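Local atomic coordinates of N-carbamoylsarcosine amidase related protein (Thermoplasma acidophilum, PDB entry 3EEF), a protein that probably acts as an amidase of the isochorismatase-like hydrolase family, cleaving N-carbamoylsarcosine, and binds a zinc ion. Residues A[3-8]-A[112-117]. Residues are numbered along the deposited sequence; the frame is centred on the assembly and turned at random.
Sequences PALVVV and TVVLIG
Val7 and Ile116 lie side by side on one face of a parallel sheet, where strands 3-8 and 112-116 run as its two central neighbours. Five backbone hydrogen bonds, each one N-H to one C=O, zip the pair from Ala4 N to Thr112 O through to Val8 N and Ile116 O, the last at 2.7 Å. Ile116 is the side chain to trace. Its CB carries CG1 in the cramped slot between backbone N and carbonyl carbon (chi1 70°), and this turns the branch across to strand 3-8, where Ile116 CG1 meets Val7 CG1 at 4.0 Å. Ile116 CD1 carries on to Val7 CG2 at 4.1 Å and also reaches Leu5 CD1, while Ile116 CG2, the other branch, touches Leu5 CD1 at 4.0 Å. Leu5 CD1 is thus shared, since it also sits 3.8 Å from Val114 CG1. An alanine in place of Ile116 would probably open a gap beside Val7 and take away the CG2 and CD1 contacts that Leu5 CD1 now has. Leu5 rests on Val34, Ile35 and Phe38 of helix 22-40, and Val114 on Phe38. On the reverse face Leu115 CD2 packs 3.8 Å from Val6 CB, and Leu115 rests on Ala128 of helix 123-133. At the C-terminal end Gly117 takes a backbone shape that suits glycine, and a CB there would collide with Val8 O; the side chain of Val8 lies about 9 Å from the zinc ion. Apolar side chains on both faces thus enclose five satisfied N-H and C=O pairs, while Leu5 and Val7 turn their backbone groups to strand 45-50: the buried sheet centre of an alpha/beta isochorismatase-like fold, with the metal site near the C-terminal ends of the central strands.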
ATOM      1  N   PRO A   3       4.598 -12.801  18.989  1.00 48.94           N
ATOM      2  CA  PRO A   3       4.923 -11.417  18.832  1.00 46.91           C
ATOM      3  C   PRO A   3       6.258 -11.171  18.161  1.00 45.48           C
ATOM      4  O   PRO A   3       7.165 -12.024  18.226  1.00 45.36           O
ATOM      5  CB  PRO A   3       4.991 -10.940  20.269  1.00 47.80           C
ATOM      6  CG  PRO A   3       5.629 -12.116  20.981  1.00 49.77           C
ATOM      7  CD  PRO A   3       5.148 -13.344  20.246  1.00 49.96           C
ATOM      8  N   ALA A   4       6.381  -9.988  17.543  1.00 41.72           N
ATOM      9  CA  ALA A   4       7.674  -9.485  17.112  1.00 37.75           C
ATOM     10  C   ALA A   4       7.925  -8.156  17.764  1.00 38.27           C
ATOM     11  O   ALA A   4       6.985  -7.395  18.031  1.00 38.77           O
ATOM     12  CB  ALA A   4       7.707  -9.342  15.616  1.00 36.06           C
ATOM     13  N   LEU A   5       9.195  -7.860  18.002  1.00 36.21           N
ATOM     14  CA  LEU A   5       9.548  -6.579  18.603  1.00 38.26           C
ATOM     15  C   LEU A   5       9.959  -5.599  17.503  1.00 39.31           C
ATOM     16  O   LEU A   5      10.814  -5.911  16.686  1.00 38.09           O
ATOM     17  CB  LEU A   5      10.665  -6.750  19.628  1.00 36.01           C
ATOM     18  CG  LEU A   5      11.204  -5.497  20.285  1.00 39.13           C
ATOM     19  CD1 LEU A   5      10.186  -4.891  21.317  1.00 30.17           C
ATOM     20  CD2 LEU A   5      12.564  -5.836  20.907  1.00 33.42           C
ATOM     21  N   VAL A   6       9.309  -4.439  17.483  1.00 38.65           N
ATOM     22  CA  VAL A   6       9.604  -3.381  16.529  1.00 37.67           C
ATOM     23  C   VAL A   6      10.226  -2.240  17.309  1.00 36.88           C
ATOM     24  O   VAL A   6       9.591  -1.703  18.215  1.00 36.45           O
ATOM     25  CB  VAL A   6       8.340  -2.911  15.755  1.00 39.16           C
ATOM     26  CG1 VAL A   6       8.682  -1.810  14.773  1.00 35.12           C
ATOM     27  CG2 VAL A   6       7.720  -4.074  15.012  1.00 35.23           C
ATOM     28  N   VAL A   7      11.481  -1.918  16.984  1.00 36.08           N
ATOM     29  CA  VAL A   7      12.266  -0.927  17.720  1.00 36.78           C
ATOM     30  C   VAL A   7      12.351   0.343  16.900  1.00 37.95           C
ATOM     31  O   VAL A   7      13.117   0.405  15.911  1.00 38.60           O
ATOM     32  CB  VAL A   7      13.705  -1.407  18.014  1.00 38.03           C
ATOM     33  CG1 VAL A   7      14.366  -0.418  18.910  1.00 34.32           C
ATOM     34  CG2 VAL A   7      13.745  -2.820  18.684  1.00 34.14           C
ATOM     35  N   VAL A   8      11.587   1.360  17.305  1.00 36.63           N
ATOM     36  CA  VAL A   8      11.406   2.562  16.466  1.00 38.71           C
ATOM     37  C   VAL A   8      12.421   3.713  16.726  1.00 39.61           C
ATOM     38  O   VAL A   8      12.445   4.260  17.810  1.00 40.04           O
ATOM     39  CB  VAL A   8       9.957   3.125  16.598  1.00 38.65           C
ATOM     40  CG1 VAL A   8       9.740   4.286  15.591  1.00 36.10           C
ATOM     41  CG2 VAL A   8       8.891   1.972  16.410  1.00 31.64           C
ATOM     42  N   THR A 112       1.107 -10.120  16.823  1.00 38.94           N
ATOM     43  CA  THR A 112       1.191  -9.078  17.820  1.00 37.98           C
ATOM     44  C   THR A 112       2.494  -8.339  17.626  1.00 39.04           C
ATOM     45  O   THR A 112       3.552  -8.978  17.465  1.00 38.63           O
ATOM     46  CB  THR A 112       1.175  -9.668  19.226  1.00 42.40           C
ATOM     47  OG1 THR A 112       0.008 -10.476  19.373  1.00 44.40           O
ATOM     48  CG2 THR A 112       1.161  -8.554  20.325  1.00 38.70           C
ATOM     49  N   VAL A 113       2.435  -7.009  17.634  1.00 36.53           N
ATOM     50  CA  VAL A 113       3.658  -6.216  17.597  1.00 37.25           C
ATOM     51  C   VAL A 113       3.915  -5.637  18.948  1.00 36.78           C
ATOM     52  O   VAL A 113       3.001  -5.148  19.619  1.00 38.07           O
ATOM     53  CB  VAL A 113       3.615  -5.065  16.530  1.00 38.37           C
ATOM     54  CG1 VAL A 113       3.643  -5.677  15.107  1.00 33.64           C
ATOM     55  CG2 VAL A 113       2.423  -4.167  16.736  1.00 35.00           C
ATOM     56  N   VAL A 114       5.154  -5.732  19.383  1.00 36.68           N
ATOM     57  CA  VAL A 114       5.561  -5.045  20.618  1.00 37.07           C
ATOM     58  C   VAL A 114       6.387  -3.866  20.220  1.00 35.83           C
ATOM     59  O   VAL A 114       7.371  -4.018  19.500  1.00 37.72           O
ATOM     60  CB  VAL A 114       6.386  -5.948  21.535  1.00 39.15           C
ATOM     61  CG1 VAL A 114       6.732  -5.195  22.813  1.00 31.83           C
ATOM     62  CG2 VAL A 114       5.599  -7.215  21.831  1.00 36.27           C
ATOM     63  N   LEU A 115       5.974  -2.691  20.663  1.00 38.73           N
ATOM     64  CA  LEU A 115       6.551  -1.418  20.188  1.00 40.50           C
ATOM     65  C   LEU A 115       7.384  -0.725  21.264  1.00 41.29           C
ATOM     66  O   LEU A 115       6.920  -0.504  22.367  1.00 40.42           O
ATOM     67  CB  LEU A 115       5.428  -0.462  19.767  1.00 38.65           C
ATOM     68  CG  LEU A 115       4.513  -0.902  18.649  1.00 39.34           C
ATOM     69  CD1 LEU A 115       3.421   0.152  18.408  1.00 35.07           C
ATOM     70  CD2 LEU A 115       5.333  -1.143  17.383  1.00 39.46           C
ATOM     71  N   ILE A 116       8.617  -0.392  20.937  1.00 42.25           N
ATOM     72  CA  ILE A 116       9.422   0.457  21.779  1.00 40.27           C
ATOM     73  C   ILE A 116      10.143   1.493  20.911  1.00 40.81           C
ATOM     74  O   ILE A 116      10.238   1.327  19.677  1.00 42.15           O
ATOM     75  CB  ILE A 116      10.442  -0.387  22.580  1.00 44.57           C
ATOM     76  CG1 ILE A 116      11.530  -0.972  21.687  1.00 41.32           C
ATOM     77  CG2 ILE A 116       9.725  -1.518  23.338  1.00 40.18           C
ATOM     78  CD1 ILE A 116      12.585  -1.764  22.479  1.00 45.34           C
ATOM     79  N   GLY A 117      10.630   2.561  21.546  1.00 38.43           N
ATOM     80  CA  GLY A 117      11.473   3.567  20.874  1.00 34.20           C
ATOM     81  C   GLY A 117      10.901   4.977  20.869  1.00 35.03           C
ATOM     82  O   GLY A 117      10.109   5.340  21.725  1.00 34.97           O
TER